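Local coordinates for protein CrmK (PDB 5I1V) that probably oxidises shunt products with a covalently bound FAD, so that they can be recycled in caerulomycin biosynthesis, at residues A[359-362]-A[363-367]; A[416-419]-A[420-424]. All coordinates share one frame; numbering follows the deposited sequence.

How the contacts relate
Contact 1 lies near the C-terminal end of helix 353-364, and contact 2 is a middle stretch of helix 414-428. The two helices pack against each other, the centres of the contacts about 11 Å apart, and side chains of the second also rest on strands 339-347 and 400-408 of the eight-stranded antiparallel sheet. W420 NE1 lies 2.9 Å from H362 O, probably as a hydrogen bond; R365 NH1 and E423 OE1 form a long, weak ion pair at 3.4 Å; H362 CB packs on I424 CB. Neither contact reaches the flavin: the side chain of I421 in contact 2 is still about 13 Å from FAD.

Contact 1 (A[359-362]-A[363-367]); sequences AYRH and LSRAD
L363 lies against the backbone of A359, one helical turn back: its CG is 3.3 Å from A359 O, and its N donates to that same oxygen at 2.8 Å. The side chain packs on W420 of helix 414-428 and Y240 of helix 237-253, with CD1 4.2 Å from A359 CB. R365 comes two residues later. Its N makes a weak bond to R361 O, and its side chain runs alongside H362, bringing NH1 to the edge of the imidazole, 3.2 Å from H362 ND1, with guanidinium and ring 63° apart. The bend at chi3 (73°) leaves NE facing D367, where it forms a salt bridge to OD1 at 3.1 Å on the syn lone pair, tilted from the guanidinium plane. A leucine in place of R365 would probably leave the D367 carboxylate without its mate and E423 without its weak ion-pair partner. H362 itself is anchored at the other end of its ring, where NE2 is bonded to D427. Y360 O takes two donors, S364 N at 2.7 Å and S364 OG at 2.9 Å, the hydroxyl coming from above the carbonyl plane because chi1 of 56° folds it back. Such a serine hydroxyl, returned to the carbonyl four residues earlier, is a familiar feature of alpha-helices, here near the C-terminal end of helix 353-364.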
ATOM      1  N   ALA A 359     -13.507  15.660  26.468  1.00 36.38           N
ATOM      2  CA  ALA A 359     -13.281  14.976  25.193  1.00 34.09           C
ATOM      3  C   ALA A 359     -14.602  14.566  24.648  1.00 34.32           C
ATOM      4  O   ALA A 359     -14.885  14.813  23.487  1.00 31.18           O
ATOM      5  CB  ALA A 359     -12.426  13.748  25.376  1.00 34.17           C
ATOM      6  N   TYR A 360     -15.443  13.966  25.494  1.00 34.38           N
ATOM      7  CA  TYR A 360     -16.799  13.580  25.036  1.00 34.46           C
ATOM      8  C   TYR A 360     -17.526  14.741  24.369  1.00 33.32           C
ATOM      9  O   TYR A 360     -18.143  14.582  23.310  1.00 32.36           O
ATOM     10  CB  TYR A 360     -17.627  12.989  26.157  1.00 35.25           C
ATOM     11  CG  TYR A 360     -18.906  12.350  25.660  1.00 36.89           C
ATOM     12  CD1 TYR A 360     -18.898  11.094  25.066  1.00 35.56           C
ATOM     13  CD2 TYR A 360     -20.130  13.014  25.774  1.00 36.87           C
ATOM     14  CE1 TYR A 360     -20.085  10.502  24.618  1.00 39.37           C
ATOM     15  CE2 TYR A 360     -21.310  12.448  25.310  1.00 38.24           C
ATOM     16  CZ  TYR A 360     -21.295  11.199  24.749  1.00 39.09           C
ATOM     17  OH  TYR A 360     -22.499  10.662  24.296  1.00 43.06           O
ATOM     18  N   ARG A 361     -17.408  15.915  24.961  1.00 34.98           N
ATOM     19  CA  ARG A 361     -18.121  17.093  24.472  1.00 39.22           C
ATOM     20  C   ARG A 361     -17.765  17.448  23.031  1.00 36.35           C
ATOM     21  O   ARG A 361     -18.641  17.733  22.217  1.00 32.82           O
ATOM     22  CB  ARG A 361     -17.819  18.296  25.372  1.00 46.02           C
ATOM     23  CG  ARG A 361     -18.734  19.491  25.139  1.00 54.60           C
ATOM     24  CD  ARG A 361     -18.174  20.494  24.135  1.00 63.51           C
ATOM     25  NE  ARG A 361     -17.472  21.584  24.817  1.00 71.45           N
ATOM     26  CZ  ARG A 361     -17.443  22.849  24.409  1.00 77.13           C
ATOM     27  NH1 ARG A 361     -18.080  23.235  23.300  1.00 79.31           N
ATOM     28  NH2 ARG A 361     -16.779  23.744  25.130  1.00 80.48           N
ATOM     29  N   HIS A 362     -16.466  17.444  22.724  1.00 33.75           N
ATOM     30  CA  HIS A 362     -15.993  17.681  21.361  1.00 31.91           C
ATOM     31  C   HIS A 362     -16.217  16.473  20.447  1.00 31.45           C
ATOM     32  O   HIS A 362     -16.518  16.630  19.264  1.00 33.03           O
ATOM     33  CB  HIS A 362     -14.516  18.071  21.403  1.00 31.60           C
ATOM     34  CG  HIS A 362     -14.264  19.371  22.087  1.00 31.55           C
ATOM     35  ND1 HIS A 362     -14.496  20.589  21.476  1.00 34.84           N
ATOM     36  CD2 HIS A 362     -13.854  19.655  23.345  1.00 32.42           C
ATOM     37  CE1 HIS A 362     -14.218  21.565  22.325  1.00 34.34           C
ATOM     38  NE2 HIS A 362     -13.825  21.027  23.465  1.00 33.55           N
ATOM     39  N   LEU A 363     -16.068  15.256  20.969  1.00 32.15           N
ATOM     40  CA  LEU A 363     -16.352  14.038  20.167  1.00 31.63           C
ATOM     41  C   LEU A 363     -17.834  13.789  19.847  1.00 33.22           C
ATOM     42  O   LEU A 363     -18.125  13.162  18.833  1.00 31.33           O
ATOM     43  CB  LEU A 363     -15.773  12.794  20.842  1.00 32.40           C
ATOM     44  CG  LEU A 363     -14.240  12.766  20.977  1.00 30.02           C
ATOM     45  CD1 LEU A 363     -13.845  11.680  21.972  1.00 29.53           C
ATOM     46  CD2 LEU A 363     -13.578  12.536  19.620  1.00 30.37           C
ATOM     47  N   SER A 364     -18.776  14.248  20.688  1.00 35.63           N
ATOM     48  CA  SER A 364     -20.200  14.161  20.274  1.00 39.61           C
ATOM     49  C   SER A 364     -20.801  15.431  19.647  1.00 41.57           C
ATOM     50  O   SER A 364     -21.916  15.377  19.121  1.00 45.19           O
ATOM     51  CB  SER A 364     -21.098  13.738  21.441  1.00 40.89           C
ATOM     52  OG  SER A 364     -20.929  14.614  22.506  1.00 38.18           O
ATOM     53  N   ARG A 365     -20.092  16.559  19.719  1.00 44.65           N
ATOM     54  CA  ARG A 365     -20.559  17.844  19.170  1.00 48.67           C
ATOM     55  C   ARG A 365     -21.272  17.582  17.830  1.00 50.22           C
ATOM     56  O   ARG A 365     -20.647  17.136  16.865  1.00 45.83           O
ATOM     57  CB  ARG A 365     -19.355  18.800  18.961  1.00 57.06           C
ATOM     58  CG  ARG A 365     -19.570  20.231  19.447  1.00 63.62           C
ATOM     59  CD  ARG A 365     -18.256  21.018  19.545  1.00 68.06           C
ATOM     60  NE  ARG A 365     -17.704  21.399  18.241  1.00 75.49           N
ATOM     61  CZ  ARG A 365     -16.536  22.029  18.053  1.00 80.09           C
ATOM     62  NH1 ARG A 365     -15.768  22.371  19.085  1.00 81.72           N
ATOM     63  NH2 ARG A 365     -16.124  22.331  16.821  1.00 77.71           N
ATOM     64  N   ALA A 366     -22.576  17.831  17.757  1.00 45.17           N
ATOM     65  CA  ALA A 366     -23.304  17.599  16.493  1.00 43.81           C
ATOM     66  C   ALA A 366     -23.156  18.714  15.456  1.00 40.78           C
ATOM     67  O   ALA A 366     -23.482  18.532  14.303  1.00 40.23           O
ATOM     68  CB  ALA A 366     -24.775  17.319  16.776  1.00 48.15           C
ATOM     69  N   ASP A 367     -22.645  19.874  15.842  1.00 42.50           N
ATOM     70  CA  ASP A 367     -22.399  20.946  14.872  1.00 43.40           C
ATOM     71  C   ASP A 367     -21.101  20.722  14.048  1.00 46.75           C
ATOM     72  O   ASP A 367     -20.656  21.602  13.309  1.00 44.89           O
ATOM     73  CB  ASP A 367     -22.366  22.321  15.581  1.00 47.12           C
ATOM     74  CG  ASP A 367     -21.176  22.474  16.563  1.00 52.88           C
ATOM     75  OD1 ASP A 367     -20.319  21.567  16.627  1.00 58.45           O
ATOM     76  OD2 ASP A 367     -21.091  23.505  17.272  1.00 49.68           O
TER

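Contact 2 (A[416-419]-A[420-424])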
ATOM      1  N   GLU A 416     -12.590  24.901   9.931  1.00 35.92           N
ATOM      2  CA  GLU A 416     -13.466  24.251  10.908  1.00 37.63           C
ATOM      3  C   GLU A 416     -12.800  22.979  11.456  1.00 34.86           C
ATOM      4  O   GLU A 416     -12.889  22.697  12.653  1.00 33.04           O
ATOM      5  CB  GLU A 416     -14.852  23.990  10.321  1.00 42.36           C
ATOM      6  CG  GLU A 416     -15.045  22.670   9.596  1.00 48.83           C
ATOM      7  CD  GLU A 416     -16.207  22.691   8.600  1.00 56.14           C
ATOM      8  OE1 GLU A 416     -16.208  23.550   7.679  1.00 60.65           O
ATOM      9  OE2 GLU A 416     -17.107  21.828   8.715  1.00 62.63           O
ATOM     10  N   HIS A 417     -12.097  22.251  10.593  1.00 32.48           N
ATOM     11  CA  HIS A 417     -11.280  21.115  11.055  1.00 29.87           C
ATOM     12  C   HIS A 417     -10.140  21.538  11.945  1.00 27.89           C
ATOM     13  O   HIS A 417      -9.905  20.907  12.945  1.00 29.84           O
ATOM     14  CB  HIS A 417     -10.767  20.318   9.893  1.00 29.10           C
ATOM     15  CG  HIS A 417     -11.859  19.777   9.052  1.00 31.94           C
ATOM     16  ND1 HIS A 417     -12.881  19.027   9.580  1.00 33.44           N
ATOM     17  CD2 HIS A 417     -12.150  19.955   7.749  1.00 31.18           C
ATOM     18  CE1 HIS A 417     -13.740  18.725   8.624  1.00 35.23           C
ATOM     19  NE2 HIS A 417     -13.307  19.261   7.495  1.00 34.62           N
ATOM     20  N   LEU A 418      -9.424  22.606  11.598  1.00 29.68           N
ATOM     21  CA  LEU A 418      -8.324  23.074  12.428  1.00 29.59           C
ATOM     22  C   LEU A 418      -8.880  23.569  13.738  1.00 30.35           C
ATOM     23  O   LEU A 418      -8.314  23.333  14.826  1.00 27.69           O
ATOM     24  CB  LEU A 418      -7.525  24.201  11.740  1.00 29.88           C
ATOM     25  CG  LEU A 418      -6.619  23.783  10.559  1.00 29.27           C
ATOM     26  CD1 LEU A 418      -6.159  24.992   9.796  1.00 28.19           C
ATOM     27  CD2 LEU A 418      -5.426  23.029  11.112  1.00 31.88           C
ATOM     28  N   ARG A 419     -10.012  24.249  13.664  1.00 31.66           N
ATOM     29  CA  ARG A 419     -10.614  24.713  14.913  1.00 32.29           C
ATOM     30  C   ARG A 419     -11.021  23.533  15.798  1.00 29.08           C
ATOM     31  O   ARG A 419     -10.735  23.569  16.976  1.00 27.53           O
ATOM     32  CB  ARG A 419     -11.751  25.729  14.689  1.00 35.52           C
ATOM     33  CG  ARG A 419     -12.332  26.269  15.988  1.00 43.46           C
ATOM     34  CD  ARG A 419     -13.328  27.440  15.806  1.00 45.98           C
ATOM     35  NE  ARG A 419     -14.368  27.147  14.816  1.00 53.86           N
ATOM     36  CZ  ARG A 419     -14.386  27.585  13.549  1.00 60.32           C
ATOM     37  NH1 ARG A 419     -13.420  28.373  13.059  1.00 62.68           N
ATOM     38  NH2 ARG A 419     -15.390  27.228  12.753  1.00 62.00           N
ATOM     39  N   TRP A 420     -11.593  22.469  15.244  1.00 29.68           N
ATOM     40  CA  TRP A 420     -12.059  21.331  16.065  1.00 29.87           C
ATOM     41  C   TRP A 420     -10.915  20.629  16.839  1.00 31.16           C
ATOM     42  O   TRP A 420     -11.013  20.402  18.054  1.00 29.48           O
ATOM     43  CB  TRP A 420     -12.803  20.301  15.211  1.00 31.39           C
ATOM     44  CG  TRP A 420     -13.324  19.153  16.039  1.00 32.35           C
ATOM     45  CD1 TRP A 420     -14.517  19.110  16.717  1.00 37.72           C
ATOM     46  CD2 TRP A 420     -12.646  17.925  16.347  1.00 34.10           C
ATOM     47  NE1 TRP A 420     -14.623  17.909  17.417  1.00 35.60           N
ATOM     48  CE2 TRP A 420     -13.490  17.171  17.194  1.00 33.62           C
ATOM     49  CE3 TRP A 420     -11.408  17.371  15.965  1.00 33.20           C
ATOM     50  CZ2 TRP A 420     -13.134  15.918  17.672  1.00 31.73           C
ATOM     51  CZ3 TRP A 420     -11.047  16.128  16.465  1.00 31.51           C
ATOM     52  CH2 TRP A 420     -11.915  15.411  17.294  1.00 33.81           C
ATOM     53  N   ILE A 421      -9.808  20.340  16.139  1.00 28.85           N
ATOM     54  CA  ILE A 421      -8.695  19.635  16.764  1.00 27.91           C
ATOM     55  C   ILE A 421      -7.960  20.536  17.755  1.00 27.64           C
ATOM     56  O   ILE A 421      -7.504  20.072  18.787  1.00 26.83           O
ATOM     57  CB  ILE A 421      -7.738  19.011  15.713  1.00 26.46           C
ATOM     58  CG1 ILE A 421      -6.786  18.047  16.406  1.00 26.37           C
ATOM     59  CG2 ILE A 421      -6.978  20.066  14.880  1.00 26.87           C
ATOM     60  CD1 ILE A 421      -6.001  17.156  15.433  1.00 24.80           C
ATOM     61  N   ARG A 422      -7.871  21.839  17.475  1.00 26.71           N
ATOM     62  CA  ARG A 422      -7.222  22.740  18.397  1.00 27.58           C
ATOM     63  C   ARG A 422      -7.967  22.881  19.712  1.00 29.57           C
ATOM     64  O   ARG A 422      -7.360  22.921  20.787  1.00 28.25           O
ATOM     65  CB  ARG A 422      -7.026  24.088  17.766  1.00 30.17           C
ATOM     66  CG  ARG A 422      -5.839  24.101  16.818  1.00 30.90           C
ATOM     67  CD  ARG A 422      -5.911  25.293  15.900  1.00 32.95           C
ATOM     68  NE  ARG A 422      -4.727  25.350  15.084  1.00 34.80           N
ATOM     69  CZ  ARG A 422      -4.604  26.129  14.025  1.00 37.96           C
ATOM     70  NH1 ARG A 422      -5.600  26.936  13.657  1.00 35.76           N
ATOM     71  NH2 ARG A 422      -3.471  26.106  13.352  1.00 37.65           N
ATOM     72  N   GLU A 423      -9.287  22.949  19.600  1.00 32.14           N
ATOM     73  CA  GLU A 423     -10.141  23.148  20.778  1.00 33.35           C
ATOM     74  C   GLU A 423     -10.238  21.889  21.637  1.00 30.53           C
ATOM     75  O   GLU A 423     -10.117  21.981  22.864  1.00 30.66           O
ATOM     76  CB  GLU A 423     -11.514  23.664  20.339  1.00 34.33           C
ATOM     77  CG  GLU A 423     -11.407  25.120  19.896  1.00 37.95           C
ATOM     78  CD  GLU A 423     -12.738  25.822  19.620  1.00 43.73           C
ATOM     79  OE1 GLU A 423     -13.788  25.135  19.502  1.00 45.37           O
ATOM     80  OE2 GLU A 423     -12.710  27.076  19.459  1.00 44.96           O
ATOM     81  N   ILE A 424     -10.391  20.716  21.014  1.00 29.55           N
ATOM     82  CA  ILE A 424     -10.422  19.487  21.812  1.00 27.88           C
ATOM     83  C   ILE A 424      -9.128  19.302  22.585  1.00 28.81           C
ATOM     84  O   ILE A 424      -9.160  18.924  23.757  1.00 30.03           O
ATOM     85  CB  ILE A 424     -10.777  18.219  21.032  1.00 30.12           C
ATOM     86  CG1 ILE A 424     -10.899  17.028  21.997  1.00 30.32           C
ATOM     87  CG2 ILE A 424      -9.764  17.894  19.917  1.00 28.53           C
ATOM     88  CD1 ILE A 424     -11.489  15.778  21.348  1.00 30.09           C
TER
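R422 reaches back over L418, four residues earlier, and lays one guanidinium face on its CB, with NH1 3.9 Å from that carbon. Its chain is extended from CG to NE, and CG stands anti to the carbonyl carbon (chi1 -79°), which carries the aliphatic part past L418 O; CD is 3.3 Å from this oxygen. The charge is met outside the turn, NE forming a salt bridge with D453. R419 and E423 run side by side in the same direction, guanidinium and carboxylate planes 63° apart. They touch through carbon, R419 CG lying 3.6 Å from E423 OE2, while R419 NE stays 4.9 Å from that oxygen; the opposite charges may attract but do not pair directly. The other carboxylate oxygen, OE1, turns to R365.

Four backbone carbonyls are satisfied in turn: E416 O by W420 N (2.9 Å), H417 O by I421 N (3.2 Å), L418 O by R422 N (3.1 Å) and R419 O by E423 N (3.1 Å). Both nitrogens of the buried H417 ring are engaged, ND1 with the hydroxyl of Y368 and NE2 with E413, which fixes the rotation of the imidazole. W420, also buried, directs its NE1 to H362 O of helix 353-364 and stacks its indole on Y368, while I421 turns towards Y404 and V406 of strand 400-408. Regular i to i+4 bonding thus runs through an amphipathic alpha-helix, whose apolar face covers the antiparallel sheet and packs beside helix 353-364, as expected for the alpha/beta substrate domain of berberine bridge enzyme-like oxidases.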